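Local structure of lambda phage protein with carbohydrate-binding module (Shewanella oneidensis, 2A5Z) at residues 50-62 with 78-91. The protein is of unknown function but has a jelly-roll fold with a carbohydrate-binding module, binds magnesium and may recognise carbohydrate. Residues are numbered along the deposited sequence; the frame is centred on the assembly and turned at random.
Sequences YASYDFMMHSIGL and LQNILSEGNHFGVQ. With MG (magnesium ion), chain F.
The magnesium ion is gripped by six oxygens, four of them from these two segments: Asp54 OD1, Asp54 O, Phe88 O and Gly89 O, each at 2.2 Å. Asp54 thus holds the metal twice, while the consecutive carbonyls of Phe88 and Gly89 reach it from the other segment; Asp247 of strand 245-254 completes the site with its backbone O and OD1. The second carboxylate oxygen, Asp54 OD2, lies in the plane of the Phe88 ring at its edge, 3.8 Å from CD2, and is held by a salt bridge to Arg259 and a hydrogen bond from Ala45 N, both of a second subunit. Gly89 passes close to the backbone of Asp54 to Met56, its CA making a CA-H...O contact of 3.5 Å with Asp54 O, and its N donates a nearly straight hydrogen bond to Ser83 OG (2.8 Å, 167°). With CG anti to the backbone N (chi1 174°), Phe88 brings CE2 to within 3.9 Å of Met56 CB. Farther along, Ile81 packs CG2 on Phe55 O at 3.4 Å, and Phe55 CD1 rests on Gln91 CB. The loop after strand 48-53 is thus fastened to the corner at Gly89 through a six-coordinate, all-oxygen magnesium site within this jelly-roll protein.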
loop_
_atom_site.group_PDB
_atom_site.type_symbol
_atom_site.label_atom_id
_atom_site.label_comp_id
_atom_site.label_asym_id
_atom_site.label_seq_id
_atom_site.Cartn_x
_atom_site.Cartn_y
_atom_site.Cartn_z
ATOM N N TYR C 50 10.074 -7.217 8.267
ATOM C CA TYR C 50 9.042 -6.714 9.159
ATOM C C TYR C 50 7.807 -6.259 8.378
ATOM O O TYR C 50 7.932 -5.609 7.342
ATOM C CB TYR C 50 9.576 -5.548 10.006
ATOM C CG TYR C 50 8.621 -5.175 11.107
ATOM C CD1 TYR C 50 8.683 -5.815 12.346
ATOM C CD2 TYR C 50 7.628 -4.218 10.903
ATOM C CE1 TYR C 50 7.788 -5.494 13.367
ATOM C CE2 TYR C 50 6.716 -3.899 11.920
ATOM C CZ TYR C 50 6.808 -4.543 13.137
ATOM O OH TYR C 50 5.932 -4.231 14.141
ATOM N N ALA C 51 6.624 -6.605 8.885
ATOM C CA ALA C 51 5.360 -6.076 8.371
ATOM C C ALA C 51 4.325 -6.025 9.493
ATOM O O ALA C 51 4.308 -6.889 10.367
ATOM C CB ALA C 51 4.838 -6.917 7.203
ATOM N N SER C 52 3.481 -5.001 9.480
ATOM C CA SER C 52 2.398 -4.907 10.451
ATOM C C SER C 52 1.223 -4.149 9.858
ATOM O O SER C 52 1.392 -3.331 8.952
ATOM C CB SER C 52 2.879 -4.231 11.736
ATOM O OG SER C 52 3.127 -2.862 11.509
ATOM N N TYR C 53 0.030 -4.441 10.357
ATOM C CA TYR C 53 -1.151 -3.679 9.979
ATOM C C TYR C 53 -2.056 -3.470 11.197
ATOM O O TYR C 53 -2.262 -4.386 11.984
ATOM C CB TYR C 53 -1.888 -4.323 8.797
ATOM C CG TYR C 53 -3.095 -3.517 8.369
ATOM C CD1 TYR C 53 -2.962 -2.169 8.009
ATOM C CD2 TYR C 53 -4.372 -4.084 8.365
ATOM C CE1 TYR C 53 -4.068 -1.412 7.645
ATOM C CE2 TYR C 53 -5.481 -3.335 7.997
ATOM C CZ TYR C 53 -5.313 -2.001 7.638
ATOM O OH TYR C 53 -6.400 -1.257 7.290
ATOM N N ASP C 54 -2.568 -2.247 11.348
ATOM C CA ASP C 54 -3.292 -1.826 12.546
ATOM C C ASP C 54 -4.795 -1.622 12.303
ATOM O O ASP C 54 -5.485 -1.064 13.146
ATOM C CB ASP C 54 -2.669 -0.529 13.107
ATOM C CG ASP C 54 -2.758 -0.426 14.631
ATOM O OD1 ASP C 54 -3.422 -1.257 15.273
ATOM O OD2 ASP C 54 -2.144 0.499 15.214
ATOM N N PHE C 55 -5.285 -2.038 11.139
ATOM C CA PHE C 55 -6.730 -2.089 10.854
ATOM C C PHE C 55 -7.490 -0.775 11.046
ATOM O O PHE C 55 -8.562 -0.755 11.637
ATOM C CB PHE C 55 -7.382 -3.258 11.619
ATOM C CG PHE C 55 -6.894 -4.596 11.163
ATOM C CD1 PHE C 55 -7.566 -5.288 10.158
ATOM C CD2 PHE C 55 -5.727 -5.143 11.700
ATOM C CE1 PHE C 55 -7.100 -6.525 9.711
ATOM C CE2 PHE C 55 -5.247 -6.370 11.264
ATOM C CZ PHE C 55 -5.932 -7.068 10.266
HETATM N N MSE C 56 -6.933 0.312 10.515
HETATM C CA MSE C 56 -7.583 1.624 10.565
HETATM C C MSE C 56 -8.200 2.042 9.229
HETATM O O MSE C 56 -9.003 2.972 9.192
HETATM C CB MSE C 56 -6.611 2.707 11.087
HETATM C CG MSE C 56 -5.665 3.304 10.027
HETATM SE SE MSE C 56 -4.313 2.235 9.480
HETATM C CE MSE C 56 -3.117 2.538 10.763
HETATM N N MSE C 57 -7.824 1.359 8.144
HETATM C CA MSE C 57 -8.280 1.722 6.796
HETATM C C MSE C 57 -9.724 1.285 6.532
HETATM O O MSE C 57 -10.198 0.278 7.075
HETATM C CB MSE C 57 -7.371 1.131 5.701
HETATM C CG MSE C 57 -5.872 1.445 5.816
HETATM SE SE MSE C 57 -4.883 0.665 4.491
HETATM C CE MSE C 57 -5.686 1.406 3.074
ATOM N N HIS C 58 -10.414 2.073 5.709
ATOM C CA HIS C 58 -11.705 1.706 5.120
ATOM C C HIS C 58 -11.499 0.347 4.437
ATOM O O HIS C 58 -10.561 0.189 3.648
ATOM C CB HIS C 58 -12.083 2.804 4.116
ATOM C CG HIS C 58 -13.422 2.638 3.463
ATOM N ND1 HIS C 58 -14.595 2.505 4.176
ATOM C CD2 HIS C 58 -13.777 2.656 2.155
ATOM C CE1 HIS C 58 -15.612 2.421 3.333
ATOM N NE2 HIS C 58 -15.142 2.515 2.101
ATOM N N SER C 59 -12.329 -0.645 4.768
ATOM C CA SER C 59 -12.018 -2.024 4.354
ATOM C C SER C 59 -12.789 -2.582 3.156
ATOM O O SER C 59 -12.560 -3.731 2.764
ATOM C CB SER C 59 -12.047 -3.003 5.540
ATOM O OG SER C 59 -13.312 -3.040 6.181
ATOM N N ILE C 60 -13.673 -1.775 2.561
ATOM C CA ILE C 60 -14.339 -2.158 1.306
ATOM C C ILE C 60 -13.315 -2.308 0.189
ATOM O O ILE C 60 -12.631 -1.340 -0.169
ATOM C CB ILE C 60 -15.386 -1.121 0.841
ATOM C CG1 ILE C 60 -16.410 -0.828 1.947
ATOM C CG2 ILE C 60 -16.043 -1.572 -0.486
ATOM C CD1 ILE C 60 -17.703 -1.622 1.875
ATOM N N GLY C 61 -13.205 -3.525 -0.348
ATOM C CA GLY C 61 -12.294 -3.801 -1.461
ATOM C C GLY C 61 -10.820 -3.745 -1.089
ATOM O O GLY C 61 -9.966 -3.575 -1.958
ATOM N N LEU C 62 -10.524 -3.891 0.205
ATOM C CA LEU C 62 -9.146 -3.830 0.705
ATOM C C LEU C 62 -8.590 -5.242 0.845
ATOM O O LEU C 62 -8.959 -5.975 1.766
ATOM C CB LEU C 62 -9.084 -3.104 2.056
ATOM C CG LEU C 62 -7.707 -2.915 2.720
ATOM C CD1 LEU C 62 -6.835 -1.968 1.908
ATOM C CD2 LEU C 62 -7.862 -2.401 4.150
ATOM N N LEU C 78 -17.519 -7.820 7.085
ATOM C CA LEU C 78 -16.603 -6.947 7.803
ATOM C C LEU C 78 -17.400 -5.748 8.291
ATOM O O LEU C 78 -17.967 -5.008 7.490
ATOM C CB LEU C 78 -15.421 -6.517 6.926
ATOM C CG LEU C 78 -14.568 -7.593 6.232
ATOM C CD1 LEU C 78 -13.398 -6.934 5.515
ATOM C CD2 LEU C 78 -14.067 -8.660 7.205
ATOM N N GLN C 79 -17.477 -5.593 9.611
ATOM C CA GLN C 79 -18.218 -4.490 10.229
ATOM C C GLN C 79 -17.428 -3.186 10.148
ATOM O O GLN C 79 -16.281 -3.177 9.692
ATOM C CB GLN C 79 -18.539 -4.824 11.684
ATOM C CG GLN C 79 -19.310 -6.118 11.865
ATOM C CD GLN C 79 -20.717 -6.036 11.305
ATOM O OE1 GLN C 79 -21.591 -5.404 11.894
ATOM N NE2 GLN C 79 -20.942 -6.678 10.162
ATOM N N ASN C 80 -18.042 -2.090 10.580
ATOM C CA ASN C 80 -17.365 -0.798 10.608
ATOM C C ASN C 80 -16.137 -0.804 11.499
ATOM O O ASN C 80 -16.171 -1.346 12.604
ATOM C CB ASN C 80 -18.306 0.295 11.087
ATOM C CG ASN C 80 -19.335 0.657 10.055
ATOM O OD1 ASN C 80 -20.532 0.528 10.296
ATOM N ND2 ASN C 80 -18.880 1.112 8.897
ATOM N N ILE C 81 -15.063 -0.195 10.999
ATOM C CA ILE C 81 -13.854 0.042 11.788
ATOM C C ILE C 81 -14.190 0.905 12.999
ATOM O O ILE C 81 -14.958 1.869 12.910
ATOM C CB ILE C 81 -12.728 0.706 10.935
ATOM C CG1 ILE C 81 -12.370 -0.164 9.716
ATOM C CG2 ILE C 81 -11.481 1.019 11.788
ATOM C CD1 ILE C 81 -11.813 -1.558 10.048
ATOM N N LEU C 82 -13.622 0.533 14.136
ATOM C CA LEU C 82 -13.752 1.305 15.350
ATOM C C LEU C 82 -12.395 1.366 16.044
ATOM O O LEU C 82 -11.435 0.730 15.597
ATOM C CB LEU C 82 -14.817 0.671 16.257
ATOM C CG LEU C 82 -14.725 -0.800 16.680
ATOM C CD1 LEU C 82 -13.777 -0.962 17.858
ATOM C CD2 LEU C 82 -16.107 -1.313 17.060
ATOM N N SER C 83 -12.309 2.147 17.113
ATOM C CA SER C 83 -11.205 2.031 18.060
ATOM C C SER C 83 -11.793 1.904 19.464
ATOM O O SER C 83 -12.866 2.440 19.734
ATOM C CB SER C 83 -10.275 3.239 17.978
ATOM O OG SER C 83 -9.588 3.276 16.742
ATOM N N GLU C 84 -11.110 1.180 20.345
ATOM C CA GLU C 84 -11.492 1.181 21.763
ATOM C C GLU C 84 -10.306 1.198 22.716
ATOM O O GLU C 84 -9.385 0.384 22.611
ATOM C CB GLU C 84 -12.488 0.061 22.096
ATOM C CG GLU C 84 -11.918 -1.336 22.155
ATOM C CD GLU C 84 -12.902 -2.324 22.755
ATOM O OE1 GLU C 84 -12.819 -2.595 23.972
ATOM O OE2 GLU C 84 -13.769 -2.819 22.011
ATOM N N GLY C 85 -10.330 2.150 23.641
ATOM C CA GLY C 85 -9.212 2.361 24.551
ATOM C C GLY C 85 -7.946 2.563 23.749
ATOM O O GLY C 85 -7.893 3.414 22.864
ATOM N N ASN C 86 -6.937 1.748 24.033
ATOM C CA ASN C 86 -5.655 1.847 23.348
ATOM C C ASN C 86 -5.605 1.048 22.049
ATOM O O ASN C 86 -4.593 1.062 21.341
ATOM C CB ASN C 86 -4.533 1.419 24.289
ATOM C CG ASN C 86 -4.158 2.509 25.273
ATOM O OD1 ASN C 86 -3.508 3.488 24.910
ATOM N ND2 ASN C 86 -4.571 2.348 26.521
ATOM N N HIS C 87 -6.707 0.369 21.737
ATOM C CA HIS C 87 -6.808 -0.429 20.526
ATOM C C HIS C 87 -7.262 0.440 19.352
ATOM O O HIS C 87 -8.455 0.623 19.119
ATOM C CB HIS C 87 -7.719 -1.645 20.767
ATOM C CG HIS C 87 -7.174 -2.585 21.799
ATOM N ND1 HIS C 87 -6.175 -3.495 21.519
ATOM C CD2 HIS C 87 -7.435 -2.706 23.123
ATOM C CE1 HIS C 87 -5.871 -4.163 22.618
ATOM N NE2 HIS C 87 -6.618 -3.701 23.607
ATOM N N PHE C 88 -6.281 0.987 18.639
ATOM C CA PHE C 88 -6.514 1.935 17.553
ATOM C C PHE C 88 -6.752 1.158 16.270
ATOM O O PHE C 88 -5.866 0.457 15.818
ATOM C CB PHE C 88 -5.275 2.823 17.394
ATOM C CG PHE C 88 -5.318 3.749 16.207
ATOM C CD1 PHE C 88 -6.090 4.908 16.234
ATOM C CD2 PHE C 88 -4.555 3.486 15.075
ATOM C CE1 PHE C 88 -6.119 5.774 15.143
ATOM C CE2 PHE C 88 -4.577 4.350 13.975
ATOM C CZ PHE C 88 -5.363 5.494 14.012
ATOM N N GLY C 89 -7.940 1.296 15.689
ATOM C CA GLY C 89 -8.284 0.602 14.460
ATOM C C GLY C 89 -8.595 -0.853 14.745
ATOM O O GLY C 89 -7.702 -1.652 14.949
ATOM N N VAL C 90 -9.873 -1.193 14.779
ATOM C CA VAL C 90 -10.308 -2.553 15.091
ATOM C C VAL C 90 -11.287 -2.998 14.013
ATOM O O VAL C 90 -12.225 -2.267 13.698
ATOM C CB VAL C 90 -11.009 -2.624 16.480
ATOM C CG1 VAL C 90 -11.578 -4.038 16.748
ATOM C CG2 VAL C 90 -10.050 -2.200 17.608
ATOM N N GLN C 91 -11.057 -4.187 13.452
ATOM C CA GLN C 91 -11.950 -4.770 12.458
ATOM C C GLN C 91 -12.795 -5.882 13.088
ATOM O O GLN C 91 -12.292 -6.992 13.306
ATOM C CB GLN C 91 -11.145 -5.315 11.261
ATOM C CG GLN C 91 -11.976 -6.007 10.182
ATOM C CD GLN C 91 -12.943 -5.075 9.494
ATOM O OE1 GLN C 91 -14.110 -4.984 9.877
ATOM N NE2 GLN C 91 -12.467 -4.363 8.488
HETATM MG MG MG F . -5.557 -1.600 15.240
#